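Local coordinates for protein DMATS type aromatic prenyltransferase (Micromonospora olivasterospora, PDB 6ZRY) that probably transfers a dimethylallyl group to the indole ring of tryptophan, as a 6-dimethylallyl tryptophan synthase of the ABBA-barrel prenyltransferase fold, at residues N150-G155 with G192-F197; K211-H216 with V259-F264; A2-S7 with R42-P47; D57-E62 with A347-V352. All coordinates share one frame; numbering follows the deposited sequence.

How the contacts relate
Contacts 1, 2 and 4 all reach the curled antiparallel sheet of the ABBA barrel, while contact 3 lies outside it, on the outer helical layer. Contacts 1 and 2 adjoin, their centres about 11 Å apart, because strands 193-201 and 209-220 are neighbours; Thr196 OG1 and Thr215 OG1 probably share a hydrogen bond of 2.6 Å. Contacts 3 and 4 touch as well, with Val6 CG2 3.4 Å from Tyr350 OH. Contacts 2 and 4 lie on opposite sides of the chain's centre, their own centres about 24 Å apart. Tryptophan binds between them: Glu62 of contact 4 holds its indole nitrogen, and Phe197 of contact 1 and Val259 of contact 2 approach it from other strands.

Contact 1 (N150-G155 with G192-F197); sequences NPEVKG and GDRLTF
Two overlapping type I turns, Asn150 to Val153 and Glu152 to Gly155, carry the chain away from strand 141-149 and lay it beside the start of strand 193-201, where the CA atoms of Pro151 and Leu195 are 6.0 Å apart. Glu152 and Arg194 form a salt bridge, the polar half of the contact. Glu152 reaches out with its chain extended beyond CG, whereas Arg194 is bent at chi2 (-90°) and chi3 (-60°), which turns its NE side to the carboxylate. The grip is bidentate and side-on: Arg194 NE donates to Glu152 OE1 at 2.6 Å, and Arg194 NH2 to Glu152 OE2 at 3.0 Å. Both oxygens use their syn lone pairs, both bonds are nearly straight, and the carboxylate and guanidinium planes lie only 19° apart. Water 2 joins Glu152 OE1 to Leu195 N, which helps fix the carboxylate's rotation. Pro151 CB makes the apolar contact, against Leu195 CB at 3.8 Å; separately, Pro151 CD is in van der Waals contact with the carbonyl Thr196 O at 3.2 Å. Leu195 O is buried beneath Pro151 and Glu152 with no hydrogen-bond partner. Asn150, CG anti to the backbone N, closes an Asx turn by accepting Glu152 N at OD1 over 2.9 Å, from above the carbonyl plane. Water 1 then bridges Asn150 OD1 to Thr196 O. At Thr196 and Phe197 the strand has a classic beta bulge opposite Tyr213. Helix 159-170 packs on Pro151 and Leu195 through Val163, and strand 209-220 pairs with strand 193-201.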
# COMPACT_ATOMS: atom_id res chain seq x y z
N ASN A 150 -5.15 -0.77 -10.89
CA ASN A 150 -6.52 -0.36 -10.46
C ASN A 150 -7.52 -1.30 -11.13
O ASN A 150 -7.68 -1.23 -12.33
CB ASN A 150 -6.83 1.10 -10.80
CG ASN A 150 -8.20 1.53 -10.31
OD1 ASN A 150 -8.88 0.79 -9.61
ND2 ASN A 150 -8.58 2.76 -10.65
N PRO A 151 -8.20 -2.20 -10.37
CA PRO A 151 -9.22 -3.08 -10.95
C PRO A 151 -10.39 -2.30 -11.53
O PRO A 151 -11.12 -2.84 -12.34
CB PRO A 151 -9.69 -3.91 -9.75
CG PRO A 151 -8.54 -3.84 -8.79
CD PRO A 151 -8.07 -2.42 -8.93
N GLU A 152 -10.57 -1.07 -11.08
CA GLU A 152 -11.73 -0.23 -11.48
C GLU A 152 -11.36 0.72 -12.63
O GLU A 152 -12.12 1.68 -12.89
CB GLU A 152 -12.23 0.55 -10.26
CG GLU A 152 -12.76 -0.36 -9.16
CD GLU A 152 -13.22 0.40 -7.91
OE1 GLU A 152 -13.98 -0.16 -7.14
OE2 GLU A 152 -12.82 1.55 -7.74
N VAL A 153 -10.26 0.47 -13.31
CA VAL A 153 -9.72 1.40 -14.35
C VAL A 153 -10.68 1.47 -15.55
O VAL A 153 -10.68 2.50 -16.22
CB VAL A 153 -8.31 0.98 -14.79
CG1 VAL A 153 -8.34 -0.27 -15.65
CG2 VAL A 153 -7.59 2.13 -15.50
N LYS A 154 -11.46 0.43 -15.82
CA LYS A 154 -12.49 0.44 -16.89
C LYS A 154 -13.87 0.65 -16.26
O LYS A 154 -14.88 0.34 -16.92
CB LYS A 154 -12.41 -0.85 -17.70
CG LYS A 154 -11.11 -1.03 -18.46
CD LYS A 154 -11.16 -2.17 -19.43
CE LYS A 154 -10.02 -2.15 -20.42
NZ LYS A 154 -10.07 -3.32 -21.34
N GLY A 155 -13.91 1.19 -15.03
CA GLY A 155 -15.14 1.49 -14.28
C GLY A 155 -15.40 0.45 -13.19
O GLY A 155 -14.92 -0.68 -13.31
N GLY A 192 -20.42 -1.67 -1.38
CA GLY A 192 -19.72 -1.60 -0.09
C GLY A 192 -18.35 -2.26 -0.16
O GLY A 192 -17.47 -1.81 0.56
N ASP A 193 -18.20 -3.31 -0.97
CA ASP A 193 -16.93 -4.09 -1.09
C ASP A 193 -16.31 -3.84 -2.48
O ASP A 193 -16.82 -4.35 -3.47
CB ASP A 193 -17.17 -5.57 -0.84
CG ASP A 193 -17.50 -5.91 0.61
OD1 ASP A 193 -17.18 -5.10 1.52
OD2 ASP A 193 -18.05 -6.99 0.83
N ARG A 194 -15.24 -3.07 -2.51
CA ARG A 194 -14.67 -2.49 -3.75
C ARG A 194 -13.33 -3.17 -4.00
O ARG A 194 -12.56 -3.34 -3.06
CB ARG A 194 -14.54 -0.97 -3.57
CG ARG A 194 -15.89 -0.25 -3.50
CD ARG A 194 -16.44 0.19 -4.81
NE ARG A 194 -15.57 1.12 -5.51
CZ ARG A 194 -15.52 2.43 -5.32
NH1 ARG A 194 -16.33 3.02 -4.45
NH2 ARG A 194 -14.65 3.15 -6.02
N LEU A 195 -13.08 -3.55 -5.23
CA LEU A 195 -11.77 -4.13 -5.66
C LEU A 195 -10.79 -2.97 -5.92
O LEU A 195 -10.93 -2.23 -6.94
CB LEU A 195 -11.99 -4.99 -6.91
CG LEU A 195 -12.97 -6.15 -6.71
CD1 LEU A 195 -13.52 -6.64 -8.04
CD2 LEU A 195 -12.34 -7.28 -5.94
N THR A 196 -9.83 -2.79 -5.03
CA THR A 196 -9.07 -1.53 -4.93
C THR A 196 -7.70 -1.68 -5.59
O THR A 196 -7.27 -0.75 -6.27
CB THR A 196 -8.96 -1.07 -3.48
OG1 THR A 196 -10.30 -0.91 -3.01
CG2 THR A 196 -8.18 0.22 -3.36
N PHE A 197 -6.98 -2.77 -5.33
CA PHE A 197 -5.66 -3.01 -5.94
C PHE A 197 -5.55 -4.44 -6.41
O PHE A 197 -5.96 -5.35 -5.70
CB PHE A 197 -4.48 -2.79 -4.97
CG PHE A 197 -4.37 -1.41 -4.37
CD1 PHE A 197 -4.18 -0.30 -5.17
CD2 PHE A 197 -4.40 -1.24 -3.00
CE1 PHE A 197 -4.02 0.96 -4.61
CE2 PHE A 197 -4.25 0.02 -2.43
CZ PHE A 197 -4.07 1.12 -3.24
O HOH W 1 -8.97 1.34 -6.89
O HOH W 2 -14.88 -2.68 -7.23
O HOH W 3 -11.62 0.91 -4.86

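Contact 2 (K211-H216 with V259-F264)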
# COMPACT_ATOMS: atom_id res chain seq x y z
N LYS A 211 -1.80 -10.32 -5.12
CA LYS A 211 -2.38 -9.80 -3.89
C LYS A 211 -3.54 -8.90 -4.28
O LYS A 211 -3.29 -7.92 -4.99
CB LYS A 211 -1.27 -9.12 -3.11
CG LYS A 211 -1.47 -9.02 -1.64
CD LYS A 211 -0.13 -8.81 -0.93
CE LYS A 211 -0.22 -7.92 0.29
NZ LYS A 211 1.11 -7.80 0.96
N LEU A 212 -4.77 -9.28 -3.92
CA LEU A 212 -5.97 -8.49 -4.20
C LEU A 212 -6.39 -7.76 -2.94
O LEU A 212 -6.56 -8.42 -1.91
CB LEU A 212 -7.08 -9.42 -4.70
CG LEU A 212 -8.37 -8.72 -5.15
CD1 LEU A 212 -8.15 -7.90 -6.41
CD2 LEU A 212 -9.47 -9.73 -5.37
N TYR A 213 -6.64 -6.47 -3.05
CA TYR A 213 -7.08 -5.64 -1.91
C TYR A 213 -8.54 -5.26 -2.09
O TYR A 213 -8.88 -4.78 -3.21
CB TYR A 213 -6.26 -4.38 -1.82
CG TYR A 213 -4.80 -4.51 -1.45
CD1 TYR A 213 -3.89 -5.16 -2.26
CD2 TYR A 213 -4.30 -3.85 -0.33
CE1 TYR A 213 -2.55 -5.23 -1.95
CE2 TYR A 213 -2.95 -3.90 -0.01
CZ TYR A 213 -2.07 -4.60 -0.83
OH TYR A 213 -0.73 -4.65 -0.56
N LEU A 214 -9.36 -5.47 -1.07
CA LEU A 214 -10.80 -5.10 -1.02
C LEU A 214 -10.97 -3.98 -0.01
O LEU A 214 -10.44 -4.13 1.09
CB LEU A 214 -11.62 -6.30 -0.57
CG LEU A 214 -12.06 -7.30 -1.62
CD1 LEU A 214 -10.89 -7.85 -2.38
CD2 LEU A 214 -12.82 -8.46 -0.93
N THR A 215 -11.69 -2.94 -0.35
CA THR A 215 -12.06 -1.85 0.57
C THR A 215 -13.47 -2.13 1.05
O THR A 215 -14.37 -2.29 0.20
CB THR A 215 -11.90 -0.48 -0.08
OG1 THR A 215 -10.54 -0.34 -0.51
CG2 THR A 215 -12.28 0.65 0.86
N HIS A 216 -13.64 -2.20 2.36
CA HIS A 216 -14.91 -2.52 3.03
C HIS A 216 -15.52 -1.21 3.55
O HIS A 216 -15.17 -0.81 4.67
CB HIS A 216 -14.67 -3.52 4.17
CG HIS A 216 -14.08 -4.81 3.72
ND1 HIS A 216 -14.79 -5.73 2.96
CD2 HIS A 216 -12.87 -5.37 3.94
CE1 HIS A 216 -14.03 -6.78 2.72
NE2 HIS A 216 -12.87 -6.60 3.33
N VAL A 259 -9.50 -2.15 5.10
CA VAL A 259 -9.06 -2.77 3.84
C VAL A 259 -8.49 -4.13 4.17
O VAL A 259 -7.74 -4.25 5.14
CB VAL A 259 -8.08 -1.89 3.08
CG1 VAL A 259 -7.52 -2.58 1.86
CG2 VAL A 259 -8.71 -0.57 2.69
N GLY A 260 -8.86 -5.11 3.39
CA GLY A 260 -8.27 -6.44 3.48
C GLY A 260 -7.54 -6.80 2.22
O GLY A 260 -8.04 -6.44 1.14
N SER A 261 -6.45 -7.52 2.32
CA SER A 261 -5.75 -8.08 1.15
C SER A 261 -5.66 -9.60 1.26
O SER A 261 -5.60 -10.13 2.38
CB SER A 261 -4.42 -7.44 0.90
OG SER A 261 -3.48 -7.86 1.84
N TYR A 262 -5.77 -10.24 0.11
CA TYR A 262 -5.82 -11.69 -0.09
C TYR A 262 -4.69 -12.08 -0.99
O TYR A 262 -4.56 -11.51 -2.07
CB TYR A 262 -7.18 -12.06 -0.69
CG TYR A 262 -8.33 -11.69 0.21
CD1 TYR A 262 -8.90 -10.42 0.21
CD2 TYR A 262 -8.76 -12.59 1.16
CE1 TYR A 262 -9.91 -10.08 1.10
CE2 TYR A 262 -9.79 -12.29 2.03
CZ TYR A 262 -10.38 -11.04 2.00
OH TYR A 262 -11.39 -10.78 2.90
N THR A 263 -3.89 -13.04 -0.59
CA THR A 263 -2.79 -13.57 -1.40
C THR A 263 -3.27 -14.84 -2.09
O THR A 263 -3.60 -15.80 -1.39
CB THR A 263 -1.54 -13.81 -0.56
OG1 THR A 263 -1.18 -12.56 0.02
CG2 THR A 263 -0.38 -14.28 -1.40
N PHE A 264 -3.31 -14.81 -3.42
CA PHE A 264 -3.72 -15.92 -4.32
C PHE A 264 -2.46 -16.56 -4.87
O PHE A 264 -1.57 -15.83 -5.40
CB PHE A 264 -4.60 -15.44 -5.46
CG PHE A 264 -5.84 -14.70 -5.04
CD1 PHE A 264 -6.60 -15.14 -3.96
CD2 PHE A 264 -6.26 -13.56 -5.71
CE1 PHE A 264 -7.77 -14.48 -3.59
CE2 PHE A 264 -7.42 -12.90 -5.32
CZ PHE A 264 -8.16 -13.36 -4.26
O HOH W 4 -11.18 -8.62 4.95
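The Tyr213 ring carries Ser261 CB over the centre of one face, a CH-pi contact of 3.7 Å to the centroid and 7° off the ring normal, while Val259 CG1 comes up at its edge. Ser261 OG occupies the crowded position between backbone N and carbonyl carbon (chi1 74°), and hydrogen-bonds with Tyr277 OH. The Tyr213 hydroxyl hydrogen-bonds with that of Tyr148, and Phe197 meets the Tyr213 ring edge-to-face. On the other face of the sheet Leu212 CD2 lies in plane at the edge of the Phe264 ring, and Leu212 CB is 3.6 Å from Phe264 CE2. Leu214 crosses Tyr262 at about a right angle, its CD2 3.9 Å from Tyr262 CE1. Farther along that face, water 4 links His216 NE2 to Tyr262 OH, and that hydroxyl oxygen lies near the imidazole plane, at its edge; His216 ND1 is held by Asp193. The Gly260 backbone runs beside this imidazole, Gly260 N being 4.1 Å from His216 CD2. Under the side chains the backbones run antiparallel, with four hydrogen bonds in two hydrogen-bonded pairs. Leu212 N donates to Tyr262 O at 2.9 Å, and Leu214 N reaches Gly260 O at 2.8 Å, nearly along the C=O axis. Helix 174-182 covers the Leu212, Leu214, Tyr262 and Phe264 face. The Tyr213, Thr215, Val259 and Ser261 face turns inward, Val259 approaching bound tryptophan. This division, helices outside and aromatic side chains lining the substrate chamber, is characteristic of the ABBA barrel of aromatic prenyltransferases.

Contact 3 (A2-S7 with R42-P47); sequences AGLSVS and RPLYEP
Leu44 fills the tight part of the contact, its branches spread between Leu4 and Val6. With CG anti to the carbonyl carbon (chi1 -75°), Leu44 CD1 meets Leu4 CB at 3.8 Å and Leu44 CD2 lies 3.9 Å from Val6 CG2, Leu44 and Val6 crossing obliquely. Backbone bonds frame this patch: Leu44 N donates to Leu4 O at 2.9 Å, almost straight and on a lone pair, and Val6 N reaches Arg42 O at 3.0 Å, nearly along the C=O axis. Between them Ser5 CA and Pro43 CA approach to 4.1 Å in a single beta bridge. An alanine at Leu44 removes both methyl contacts and would probably loosen the hold on the N-terminal segment. The exposed side is slacker. Tyr45 offers only its ring edge to Gly3 CA, 4.2 Å from CE2, while Pro43 CB sits over one ring face within the type I turn from Pro43 to Glu46. Arg42 leads away, gripping Pro47 O with NE and NH2. Ser5 is the N-cap of helix 6-21, so the bridge ties that helix start to the loop between helix 26-36 and strand 61-68; Val6 and Leu44 also touch Tyr350 and Ala349 after strand 341-346.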
# COMPACT_ATOMS: atom_id res chain seq x y z
N ALA A 2 17.96 27.59 -3.22
CA ALA A 2 16.56 27.68 -3.67
C ALA A 2 15.62 27.31 -2.53
O ALA A 2 16.11 26.98 -1.45
CB ALA A 2 16.35 26.75 -4.83
N GLY A 3 14.32 27.37 -2.78
CA GLY A 3 13.31 26.74 -1.92
C GLY A 3 13.51 25.24 -1.91
O GLY A 3 14.14 24.69 -2.85
N LEU A 4 13.00 24.59 -0.89
CA LEU A 4 13.03 23.12 -0.80
C LEU A 4 12.21 22.56 -1.94
O LEU A 4 11.18 23.16 -2.26
CB LEU A 4 12.48 22.68 0.54
CG LEU A 4 13.39 23.02 1.72
CD1 LEU A 4 12.71 22.71 3.03
CD2 LEU A 4 14.66 22.25 1.60
N SER A 5 12.69 21.49 -2.56
CA SER A 5 11.91 20.67 -3.52
C SER A 5 11.25 19.47 -2.81
O SER A 5 11.64 19.09 -1.69
CB SER A 5 12.78 20.19 -4.64
OG SER A 5 13.76 19.27 -4.15
N VAL A 6 10.34 18.82 -3.51
CA VAL A 6 9.76 17.55 -3.05
C VAL A 6 10.87 16.53 -2.86
O VAL A 6 10.84 15.85 -1.85
CB VAL A 6 8.69 17.07 -4.02
CG1 VAL A 6 8.11 15.73 -3.57
CG2 VAL A 6 7.61 18.13 -4.20
N SER A 7 11.81 16.41 -3.79
CA SER A 7 12.96 15.48 -3.67
C SER A 7 13.77 15.79 -2.39
O SER A 7 14.18 14.83 -1.67
CB SER A 7 13.85 15.54 -4.89
OG SER A 7 15.07 14.81 -4.65
N ARG A 42 10.30 19.87 -8.19
CA ARG A 42 9.19 20.82 -7.97
C ARG A 42 9.32 21.45 -6.58
O ARG A 42 9.54 20.76 -5.60
CB ARG A 42 7.86 20.11 -8.12
CG ARG A 42 6.68 21.04 -8.21
CD ARG A 42 5.39 20.27 -8.32
NE ARG A 42 4.29 21.20 -8.30
CZ ARG A 42 3.77 21.76 -9.37
NH1 ARG A 42 4.23 21.46 -10.57
NH2 ARG A 42 2.74 22.59 -9.25
N PRO A 43 9.26 22.80 -6.46
CA PRO A 43 9.32 23.44 -5.15
C PRO A 43 8.15 23.05 -4.23
O PRO A 43 7.04 22.96 -4.71
CB PRO A 43 9.26 24.94 -5.47
CG PRO A 43 9.67 25.05 -6.94
CD PRO A 43 9.21 23.76 -7.59
N LEU A 44 8.42 22.84 -2.93
CA LEU A 44 7.39 22.56 -1.89
C LEU A 44 6.40 23.71 -1.76
O LEU A 44 5.30 23.44 -1.34
CB LEU A 44 8.05 22.34 -0.52
CG LEU A 44 8.76 21.03 -0.27
CD1 LEU A 44 9.16 20.94 1.19
CD2 LEU A 44 7.90 19.85 -0.68
N TYR A 45 6.80 24.95 -2.04
CA TYR A 45 5.91 26.14 -1.91
C TYR A 45 4.93 26.20 -3.09
O TYR A 45 4.04 27.05 -3.05
CB TYR A 45 6.71 27.46 -1.77
CG TYR A 45 7.60 27.83 -2.94
CD1 TYR A 45 7.07 28.24 -4.16
CD2 TYR A 45 8.98 27.82 -2.81
CE1 TYR A 45 7.89 28.59 -5.22
CE2 TYR A 45 9.82 28.15 -3.87
CZ TYR A 45 9.27 28.54 -5.08
OH TYR A 45 10.08 28.87 -6.13
N GLU A 46 5.11 25.38 -4.13
CA GLU A 46 4.09 25.25 -5.21
C GLU A 46 3.09 24.20 -4.75
O GLU A 46 3.44 23.29 -4.03
CB GLU A 46 4.73 24.88 -6.56
CG GLU A 46 5.75 25.91 -7.05
CD GLU A 46 5.18 27.25 -7.46
OE1 GLU A 46 3.93 27.39 -7.48
OE2 GLU A 46 5.98 28.17 -7.77
N PRO A 47 1.79 24.30 -5.11
CA PRO A 47 0.83 23.26 -4.77
C PRO A 47 1.20 21.95 -5.43
O PRO A 47 2.04 21.93 -6.32
CB PRO A 47 -0.49 23.76 -5.35
CG PRO A 47 -0.05 24.69 -6.45
CD PRO A 47 1.20 25.36 -5.93

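Contact 4 (D57-E62 with A347-V352). With TRP (tryptophan), chain C.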
# COMPACT_ATOMS: atom_id res chain seq x y z
N ASP A 57 -2.35 14.43 1.53
CA ASP A 57 -1.86 15.77 1.15
C ASP A 57 -1.39 15.77 -0.32
O ASP A 57 -0.92 16.81 -0.76
CB ASP A 57 -0.80 16.31 2.12
CG ASP A 57 0.59 15.72 2.01
OD1 ASP A 57 0.76 14.68 1.36
OD2 ASP A 57 1.51 16.34 2.56
N HIS A 58 -1.58 14.64 -1.03
CA HIS A 58 -1.31 14.46 -2.48
C HIS A 58 0.19 14.36 -2.78
O HIS A 58 0.56 14.41 -3.97
CB HIS A 58 -2.01 15.56 -3.29
CG HIS A 58 -3.48 15.57 -3.07
ND1 HIS A 58 -4.24 14.44 -3.22
CD2 HIS A 58 -4.32 16.55 -2.69
CE1 HIS A 58 -5.51 14.74 -2.96
NE2 HIS A 58 -5.58 16.01 -2.65
N THR A 59 1.02 14.17 -1.76
CA THR A 59 2.40 13.71 -1.98
C THR A 59 2.29 12.39 -2.74
O THR A 59 1.56 11.52 -2.31
CB THR A 59 3.18 13.54 -0.68
OG1 THR A 59 3.13 14.73 0.11
CG2 THR A 59 4.62 13.20 -0.97
N PRO A 60 2.95 12.20 -3.91
CA PRO A 60 2.78 10.95 -4.66
C PRO A 60 3.62 9.76 -4.18
O PRO A 60 3.83 8.86 -4.93
CB PRO A 60 3.20 11.38 -6.09
CG PRO A 60 4.28 12.43 -5.83
CD PRO A 60 3.82 13.17 -4.60
N VAL A 61 4.00 9.76 -2.90
CA VAL A 61 4.84 8.71 -2.25
C VAL A 61 4.35 8.54 -0.80
O VAL A 61 3.97 9.57 -0.16
CB VAL A 61 6.35 9.07 -2.32
CG1 VAL A 61 7.14 8.47 -1.17
CG2 VAL A 61 6.96 8.67 -3.67
N GLU A 62 4.33 7.29 -0.32
CA GLU A 62 4.06 6.94 1.11
C GLU A 62 5.11 5.91 1.52
O GLU A 62 5.37 4.99 0.74
CB GLU A 62 2.66 6.38 1.28
CG GLU A 62 2.35 6.01 2.71
CD GLU A 62 0.94 5.49 2.92
OE1 GLU A 62 0.04 6.28 3.25
OE2 GLU A 62 0.76 4.28 2.72
N ALA A 347 4.80 11.29 4.14
CA ALA A 347 5.84 12.29 3.85
C ALA A 347 5.44 13.67 4.41
O ALA A 347 6.33 14.40 4.82
CB ALA A 347 6.06 12.34 2.36
N GLU A 348 4.16 14.01 4.40
CA GLU A 348 3.67 15.34 4.80
C GLU A 348 4.50 16.43 4.09
O GLU A 348 4.88 17.45 4.74
CB GLU A 348 3.75 15.52 6.31
CG GLU A 348 2.89 14.54 7.10
CD GLU A 348 2.86 14.77 8.62
OE1 GLU A 348 1.82 14.59 9.19
OE2 GLU A 348 3.96 15.06 9.22
N ALA A 349 4.73 16.27 2.80
CA ALA A 349 5.48 17.25 2.00
C ALA A 349 4.63 18.53 1.82
O ALA A 349 5.23 19.60 1.65
CB ALA A 349 5.90 16.66 0.68
N TYR A 350 3.31 18.43 1.86
CA TYR A 350 2.39 19.56 1.54
C TYR A 350 1.59 20.02 2.73
O TYR A 350 1.33 21.23 2.79
CB TYR A 350 1.45 19.17 0.40
CG TYR A 350 2.16 19.04 -0.91
CD1 TYR A 350 2.76 20.15 -1.49
CD2 TYR A 350 2.31 17.82 -1.54
CE1 TYR A 350 3.45 20.06 -2.67
CE2 TYR A 350 3.02 17.70 -2.73
CZ TYR A 350 3.59 18.83 -3.30
OH TYR A 350 4.26 18.72 -4.47
N ARG A 351 1.16 19.12 3.61
CA ARG A 351 0.25 19.45 4.72
C ARG A 351 0.50 18.51 5.89
O ARG A 351 0.77 17.30 5.65
CB ARG A 351 -1.20 19.37 4.21
CG ARG A 351 -2.23 19.93 5.17
CD ARG A 351 -3.56 20.18 4.50
NE ARG A 351 -4.51 20.80 5.44
CZ ARG A 351 -5.30 20.14 6.30
NH1 ARG A 351 -5.30 18.81 6.36
NH2 ARG A 351 -6.10 20.84 7.10
N VAL A 352 0.48 19.06 7.10
CA VAL A 352 0.32 18.27 8.35
C VAL A 352 -1.14 18.41 8.73
O VAL A 352 -1.52 19.51 9.01
CB VAL A 352 1.25 18.76 9.46
CG1 VAL A 352 1.01 18.04 10.78
CG2 VAL A 352 2.71 18.64 9.04
N TRP C . -3.96 7.06 0.56
CA TRP C . -4.88 6.02 -0.03
C TRP C . -5.86 5.54 1.04
O TRP C . -6.85 4.86 0.70
CB TRP C . -4.08 4.85 -0.64
CG TRP C . -3.25 4.07 0.33
CD1 TRP C . -2.00 4.38 0.78
CD2 TRP C . -3.62 2.84 0.98
NE1 TRP C . -1.56 3.42 1.66
CE2 TRP C . -2.53 2.46 1.80
CE3 TRP C . -4.75 2.00 0.93
CZ2 TRP C . -2.55 1.30 2.58
CZ3 TRP C . -4.76 0.86 1.70
CH2 TRP C . -3.67 0.51 2.51
OXT TRP C . -5.68 5.83 2.24
O HOH W 5 1.95 12.79 2.89
O HOH W 6 2.78 10.25 2.17
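Asp57 points its carboxylate into the bend of 347-352; CG in the crowded position between backbone N and carbonyl carbon (chi1 76°) puts it between the two segments, and its two oxygens serve different partners. Asp57 OD2 accepts from two successive backbone nitrogens, Tyr350 N at 2.8 Å from above the carboxylate plane and Arg351 N at 3.0 Å on its anti lone pair. Asp57 OD1 turns back to its own segment, taking Thr59 N in an Asx turn and Thr59 OG1 at 2.7 Å; Ser55 OG and water 5, which also accepts from Glu348 N, bond to it too. So many donors would probably stabilise the charged form. An alanine at Asp57 removes both acceptor oxygens, which would probably leave the 350-351 amides and the 57-59 turn less firmly held together. Thr59, held by that carboxylate, lies across Ala347 and Ala349: its CG2 is 3.7 Å from Ala347 CB, and its OG1 3.4 Å from Ala349 CB. Tyr350 runs alongside the 57-59 backbone, placing CD2 3.6 Å from Thr59 OG1 and CB 3.5 Å from Asp57 O, with Thr59 N at its ring edge. Water 6 bridges Val61 O and Ala347 N where strands 61-68 and 341-346 adjoin. Glu62, CG anti to the backbone N and its chain extended, leads away, and its OE2 accepts the indole NE1 of bound tryptophan at 2.7 Å. A glutamate accepting the indole N-H is the hallmark of the substrate site in DMATS-type tryptophan prenyltransferases.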